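Local coordinates for protein putative alpha-N-acetylgalactosaminidase (Bacillus halodurans C-125, PDB 3CC1) that probably hydrolyses terminal alpha-linked N-acetylgalactosamine from glycoconjugates, as a putative alpha-N-acetylgalactosaminidase with a TIM-barrel catalytic domain, at residues Ile54-Tyr66 with Leu72-Arg86. Sequence-based numbering, arbitrary orientation.
With PEG (di(hydroxyethyl)ether), chain N.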
loop_
_atom_site.group_PDB
_atom_site.type_symbol
_atom_site.label_atom_id
_atom_site.label_comp_id
_atom_site.label_asym_id
_atom_site.label_seq_id
_atom_site.Cartn_x
_atom_site.Cartn_y
_atom_site.Cartn_z
ATOM N N ILE A 54 -14.006 17.973 25.279
ATOM C CA ILE A 54 -15.297 18.371 24.799
ATOM C C ILE A 54 -16.452 17.920 25.713
ATOM O O ILE A 54 -16.317 16.999 26.527
ATOM C CB ILE A 54 -15.573 17.863 23.366
ATOM C CG1 ILE A 54 -15.542 16.327 23.288
ATOM C CG2 ILE A 54 -14.640 18.500 22.360
ATOM C CD1 ILE A 54 -16.264 15.731 22.063
ATOM N N GLN A 55 -17.554 18.617 25.552
ATOM C CA GLN A 55 -18.845 18.272 26.160
ATOM C C GLN A 55 -18.882 18.611 27.645
ATOM O O GLN A 55 -19.642 18.042 28.416
ATOM C CB GLN A 55 -19.240 16.812 25.834
ATOM C CG GLN A 55 -19.569 16.675 24.339
ATOM C CD GLN A 55 -19.884 15.259 23.879
ATOM O OE1 GLN A 55 -20.919 15.041 23.263
ATOM N NE2 GLN A 55 -18.962 14.327 24.090
ATOM N N TRP A 56 -18.045 19.570 28.008
ATOM C CA TRP A 56 -18.056 20.157 29.324
ATOM C C TRP A 56 -19.350 20.925 29.623
ATOM O O TRP A 56 -19.572 21.285 30.774
ATOM C CB TRP A 56 -16.816 21.070 29.524
ATOM C CG TRP A 56 -16.530 22.015 28.381
ATOM C CD1 TRP A 56 -15.641 21.811 27.387
ATOM C CD2 TRP A 56 -17.126 23.302 28.128
ATOM N NE1 TRP A 56 -15.663 22.861 26.498
ATOM C CE2 TRP A 56 -16.552 23.800 26.941
ATOM C CE3 TRP A 56 -18.090 24.075 28.779
ATOM C CZ2 TRP A 56 -16.903 25.017 26.407
ATOM C CZ3 TRP A 56 -18.430 25.280 28.253
ATOM C CH2 TRP A 56 -17.846 25.748 27.071
ATOM N N TYR A 57 -20.224 21.048 28.597
ATOM C CA TYR A 57 -21.466 21.836 28.616
ATOM C C TYR A 57 -22.709 20.938 28.581
ATOM O O TYR A 57 -23.826 21.421 28.480
ATOM C CB TYR A 57 -21.481 22.821 27.413
ATOM C CG TYR A 57 -21.006 22.144 26.150
ATOM C CD1 TYR A 57 -21.853 21.258 25.463
ATOM C CD2 TYR A 57 -19.704 22.312 25.687
ATOM C CE1 TYR A 57 -21.406 20.587 24.333
ATOM C CE2 TYR A 57 -19.262 21.656 24.561
ATOM C CZ TYR A 57 -20.118 20.779 23.902
ATOM O OH TYR A 57 -19.706 20.120 22.761
ATOM N N GLU A 58 -22.490 19.622 28.676
ATOM C CA GLU A 58 -23.532 18.630 28.433
ATOM C C GLU A 58 -23.818 17.774 29.665
ATOM O O GLU A 58 -23.190 16.738 29.833
ATOM C CB GLU A 58 -23.125 17.705 27.271
ATOM C CG GLU A 58 -24.246 16.794 26.750
ATOM C CD GLU A 58 -24.099 16.474 25.230
ATOM O OE1 GLU A 58 -23.380 17.233 24.527
ATOM O OE2 GLU A 58 -24.716 15.489 24.738
ATOM N N PRO A 59 -24.712 18.233 30.559
ATOM C CA PRO A 59 -25.018 17.393 31.703
ATOM C C PRO A 59 -25.929 16.293 31.201
ATOM O O PRO A 59 -26.595 16.432 30.156
ATOM C CB PRO A 59 -25.789 18.330 32.645
ATOM C CG PRO A 59 -26.492 19.265 31.709
ATOM C CD PRO A 59 -25.483 19.491 30.578
ATOM N N THR A 60 -25.971 15.203 31.917
ATOM C CA THR A 60 -26.850 14.122 31.485
ATOM C C THR A 60 -28.218 14.222 32.180
ATOM O O THR A 60 -28.357 14.960 33.156
ATOM C CB THR A 60 -26.191 12.777 31.750
ATOM O OG1 THR A 60 -25.939 12.663 33.137
ATOM C CG2 THR A 60 -24.847 12.664 31.015
ATOM N N ALA A 61 -29.207 13.486 31.650
ATOM C CA ALA A 61 -30.613 13.578 32.067
ATOM C C ALA A 61 -30.861 13.221 33.523
ATOM O O ALA A 61 -31.859 13.601 34.091
ATOM C CB ALA A 61 -31.531 12.751 31.134
ATOM N N ASN A 62 -29.947 12.508 34.149
ATOM C CA ASN A 62 -30.150 12.173 35.573
ATOM C C ASN A 62 -29.712 13.296 36.517
ATOM O O ASN A 62 -29.909 13.209 37.716
ATOM C CB ASN A 62 -29.367 10.926 35.958
ATOM C CG ASN A 62 -27.935 11.079 35.646
ATOM O OD1 ASN A 62 -27.565 11.269 34.486
ATOM N ND2 ASN A 62 -27.109 11.096 36.673
ATOM N N SER A 63 -29.096 14.325 35.966
ATOM C CA SER A 63 -28.589 15.447 36.760
ATOM C C SER A 63 -29.639 16.524 37.037
ATOM O O SER A 63 -30.510 16.753 36.216
ATOM C CB SER A 63 -27.448 16.094 36.013
ATOM O OG SER A 63 -27.028 17.206 36.763
ATOM N N SER A 64 -29.564 17.201 38.184
ATOM C CA SER A 64 -30.499 18.308 38.425
ATOM C C SER A 64 -30.043 19.511 37.583
ATOM O O SER A 64 -30.760 20.496 37.421
ATOM C CB SER A 64 -30.587 18.655 39.915
ATOM O OG SER A 64 -29.331 19.081 40.409
ATOM N N ALA A 65 -28.852 19.394 36.996
ATOM C CA ALA A 65 -28.373 20.423 36.022
ATOM C C ALA A 65 -29.107 20.343 34.639
ATOM O O ALA A 65 -28.862 21.159 33.727
ATOM C CB ALA A 65 -26.836 20.333 35.850
ATOM N N TYR A 66 -30.031 19.386 34.502
ATOM C CA TYR A 66 -30.628 19.076 33.184
ATOM C C TYR A 66 -31.992 19.658 32.951
ATOM O O TYR A 66 -32.959 19.332 33.621
ATOM C CB TYR A 66 -30.745 17.565 33.001
ATOM C CG TYR A 66 -31.115 17.039 31.633
ATOM C CD1 TYR A 66 -30.135 16.756 30.700
ATOM C CD2 TYR A 66 -32.431 16.693 31.325
ATOM C CE1 TYR A 66 -30.451 16.198 29.451
ATOM C CE2 TYR A 66 -32.766 16.134 30.080
ATOM C CZ TYR A 66 -31.764 15.881 29.160
ATOM O OH TYR A 66 -32.048 15.298 27.948
ATOM N N LEU A 72 -28.416 21.318 26.755
ATOM C CA LEU A 72 -27.037 21.834 26.915
ATOM C C LEU A 72 -27.074 23.131 27.730
ATOM O O LEU A 72 -28.002 23.961 27.597
ATOM C CB LEU A 72 -26.325 22.079 25.581
ATOM C CG LEU A 72 -26.205 20.930 24.591
ATOM C CD1 LEU A 72 -25.294 21.373 23.389
ATOM C CD2 LEU A 72 -25.718 19.677 25.226
ATOM N N CYS A 73 -26.069 23.296 28.584
ATOM C CA CYS A 73 -25.946 24.509 29.380
ATOM C C CYS A 73 -25.475 25.601 28.456
ATOM O O CYS A 73 -24.470 25.457 27.799
ATOM C CB CYS A 73 -24.933 24.334 30.497
ATOM S SG CYS A 73 -25.433 23.085 31.658
HETATM N N MSE A 74 -26.236 26.674 28.384
HETATM C CA MSE A 74 -26.000 27.667 27.358
HETATM C C MSE A 74 -26.536 29.015 27.834
HETATM O O MSE A 74 -27.593 29.055 28.439
HETATM C CB MSE A 74 -26.744 27.257 26.072
HETATM C CG MSE A 74 -26.241 27.943 24.781
HETATM SE SE MSE A 74 -27.342 27.379 23.264
HETATM C CE MSE A 74 -29.000 28.280 23.586
ATOM N N ASP A 75 -25.841 30.102 27.505
ATOM C CA ASP A 75 -26.324 31.427 27.835
ATOM C C ASP A 75 -27.300 31.934 26.799
ATOM O O ASP A 75 -27.637 31.252 25.833
ATOM C CB ASP A 75 -25.189 32.409 28.154
ATOM C CG ASP A 75 -24.427 32.917 26.945
ATOM O OD1 ASP A 75 -24.908 32.767 25.803
ATOM O OD2 ASP A 75 -23.336 33.538 27.162
ATOM N N GLU A 76 -27.841 33.114 27.072
ATOM C CA GLU A 76 -28.890 33.676 26.242
ATOM C C GLU A 76 -28.422 34.097 24.863
ATOM O O GLU A 76 -29.236 34.401 24.019
ATOM C CB GLU A 76 -29.592 34.860 26.941
ATOM C CG GLU A 76 -28.716 35.865 27.612
ATOM C CD GLU A 76 -29.417 36.501 28.857
ATOM O OE1 GLU A 76 -30.253 37.430 28.666
ATOM O OE2 GLU A 76 -29.102 36.070 29.997
ATOM N N TYR A 77 -27.113 34.106 24.648
ATOM C CA TYR A 77 -26.517 34.540 23.364
ATOM C C TYR A 77 -25.947 33.347 22.606
ATOM O O TYR A 77 -25.129 33.495 21.721
ATOM C CB TYR A 77 -25.426 35.577 23.615
ATOM C CG TYR A 77 -25.941 36.711 24.458
ATOM C CD1 TYR A 77 -26.900 37.577 23.969
ATOM C CD2 TYR A 77 -25.484 36.888 25.762
ATOM C CE1 TYR A 77 -27.403 38.597 24.748
ATOM C CE2 TYR A 77 -25.973 37.923 26.550
ATOM C CZ TYR A 77 -26.938 38.760 26.028
ATOM O OH TYR A 77 -27.373 39.795 26.821
ATOM N N GLY A 78 -26.363 32.154 23.006
ATOM C CA GLY A 78 -26.031 30.959 22.253
ATOM C C GLY A 78 -24.627 30.448 22.532
ATOM O O GLY A 78 -24.070 29.662 21.758
ATOM N N ARG A 79 -24.080 30.866 23.666
ATOM C CA ARG A 79 -22.772 30.411 24.136
ATOM C C ARG A 79 -22.833 29.324 25.197
ATOM O O ARG A 79 -23.382 29.503 26.288
ATOM C CB ARG A 79 -21.976 31.602 24.667
ATOM C CG ARG A 79 -21.933 32.770 23.681
ATOM C CD ARG A 79 -20.998 33.877 24.125
ATOM N NE ARG A 79 -21.475 34.511 25.350
ATOM C CZ ARG A 79 -20.952 35.606 25.887
ATOM N NH1 ARG A 79 -19.922 36.213 25.320
ATOM N NH2 ARG A 79 -21.474 36.097 26.997
ATOM N N LEU A 80 -22.183 28.206 24.893
ATOM C CA LEU A 80 -22.181 27.063 25.768
ATOM C C LEU A 80 -21.418 27.367 27.087
ATOM O O LEU A 80 -20.449 28.117 27.110
ATOM C CB LEU A 80 -21.631 25.826 25.049
ATOM C CG LEU A 80 -22.403 25.279 23.848
ATOM C CD1 LEU A 80 -21.531 24.289 23.058
ATOM C CD2 LEU A 80 -23.700 24.655 24.365
ATOM N N LEU A 81 -21.947 26.802 28.163
ATOM C CA LEU A 81 -21.508 27.038 29.550
ATOM C C LEU A 81 -21.225 25.716 30.254
ATOM O O LEU A 81 -21.734 24.672 29.854
ATOM C CB LEU A 81 -22.600 27.803 30.334
ATOM C CG LEU A 81 -23.167 29.120 29.784
ATOM C CD1 LEU A 81 -24.306 29.637 30.719
ATOM C CD2 LEU A 81 -22.070 30.136 29.613
ATOM N N PRO A 82 -20.375 25.749 31.300
ATOM C CA PRO A 82 -20.091 24.538 32.081
ATOM C C PRO A 82 -21.302 23.854 32.753
ATOM O O PRO A 82 -22.145 24.484 33.341
ATOM C CB PRO A 82 -19.044 25.024 33.125
ATOM C CG PRO A 82 -18.534 26.309 32.594
ATOM C CD PRO A 82 -19.637 26.924 31.801
ATOM N N ALA A 83 -21.354 22.535 32.646
ATOM C CA ALA A 83 -22.349 21.727 33.347
ATOM C C ALA A 83 -22.114 21.902 34.841
ATOM O O ALA A 83 -21.088 21.486 35.368
ATOM C CB ALA A 83 -22.258 20.245 32.915
ATOM N N THR A 84 -23.059 22.534 35.516
ATOM C CA THR A 84 -22.902 22.886 36.928
ATOM C C THR A 84 -22.948 21.706 37.906
ATOM O O THR A 84 -22.493 21.828 39.008
ATOM C CB THR A 84 -23.893 23.971 37.362
ATOM O OG1 THR A 84 -25.217 23.568 36.993
ATOM C CG2 THR A 84 -23.523 25.324 36.695
ATOM N N ASN A 85 -23.434 20.545 37.493
ATOM C CA ASN A 85 -23.321 19.333 38.325
ATOM C C ASN A 85 -21.860 18.885 38.412
ATOM O O ASN A 85 -21.359 18.487 39.466
ATOM C CB ASN A 85 -24.211 18.207 37.776
ATOM C CG ASN A 85 -23.893 17.835 36.319
ATOM O OD1 ASN A 85 -23.687 18.690 35.484
ATOM N ND2 ASN A 85 -23.877 16.549 36.028
ATOM N N ARG A 86 -21.154 19.019 37.290
ATOM C CA ARG A 86 -19.749 18.602 37.196
ATOM C C ARG A 86 -18.814 19.721 37.656
ATOM O O ARG A 86 -17.764 19.478 38.225
ATOM C CB ARG A 86 -19.410 18.168 35.777
ATOM C CG ARG A 86 -20.016 16.804 35.419
ATOM C CD ARG A 86 -20.043 16.558 33.929
ATOM N NE ARG A 86 -18.751 16.870 33.349
ATOM C CZ ARG A 86 -18.542 17.174 32.076
ATOM N NH1 ARG A 86 -19.560 17.160 31.201
ATOM N NH2 ARG A 86 -17.310 17.512 31.687
HETATM C C1 PEG N . -22.608 14.928 38.987
HETATM O O1 PEG N . -21.305 14.459 38.564
HETATM C C2 PEG N . -23.764 14.068 38.433
HETATM O O2 PEG N . -25.040 14.736 38.462
HETATM C C3 PEG N . -25.650 14.817 39.758
HETATM C C4 PEG N . -26.263 16.204 39.995
HETATM O O4 PEG N . -27.574 16.075 40.535
HETATM O O HOH W 1 -15.474 17.493 29.119
HETATM O O HOH W 2 -21.756 15.337 31.550
HETATM O O HOH W 3 -23.472 15.216 33.760
#
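Leu-80 sets its CD1 methyl squarely on the Tyr-57 ring, 3.6 Å from the centroid and 4° off the normal, while Leu-72 lies alongside the phenol, its CD1 4.0 Å from Tyr-57 CD1. Placing CG between the backbone N and carbonyl carbon (chi1 43°) holds the Tyr-57 ring over Gln-55 CA on its other face and lets OH bond Asp-151. With an alanine here, the Leu-80 methyl would probably lose its aromatic seat and Asp-151 the phenol hydroxyl. Trp-56 turns its six-membered rim edge-on to the Leu-80 to Pro-82 backbone, CH2 standing 3.5 Å from Leu-80 O, with NE1 bonded to His-113 O. Main chains lock beside the rings: Ala-83 N gives a nearly straight bond to Trp-56 O, and Cys-73 N one to Tyr-57 O. Arg-86, bent at chi3 (48°), bonds Val-26 O through NE and brings NH1 to Gln-55 O at 2.9 Å; Gln-55 O lies near the guanidinium plane, and Glu-58 N reaches it from the other face of the Gln-55 carbonyl plane, within the type I turn 55-58. Pro-59 CD rests 3.8 Å from Cys-73 SG. The contact thus folds back on itself the long loop between strand 49-52 and helix 97-105, a beta-alpha connection of the TIM barrel characteristic of the alpha-galactosidase family.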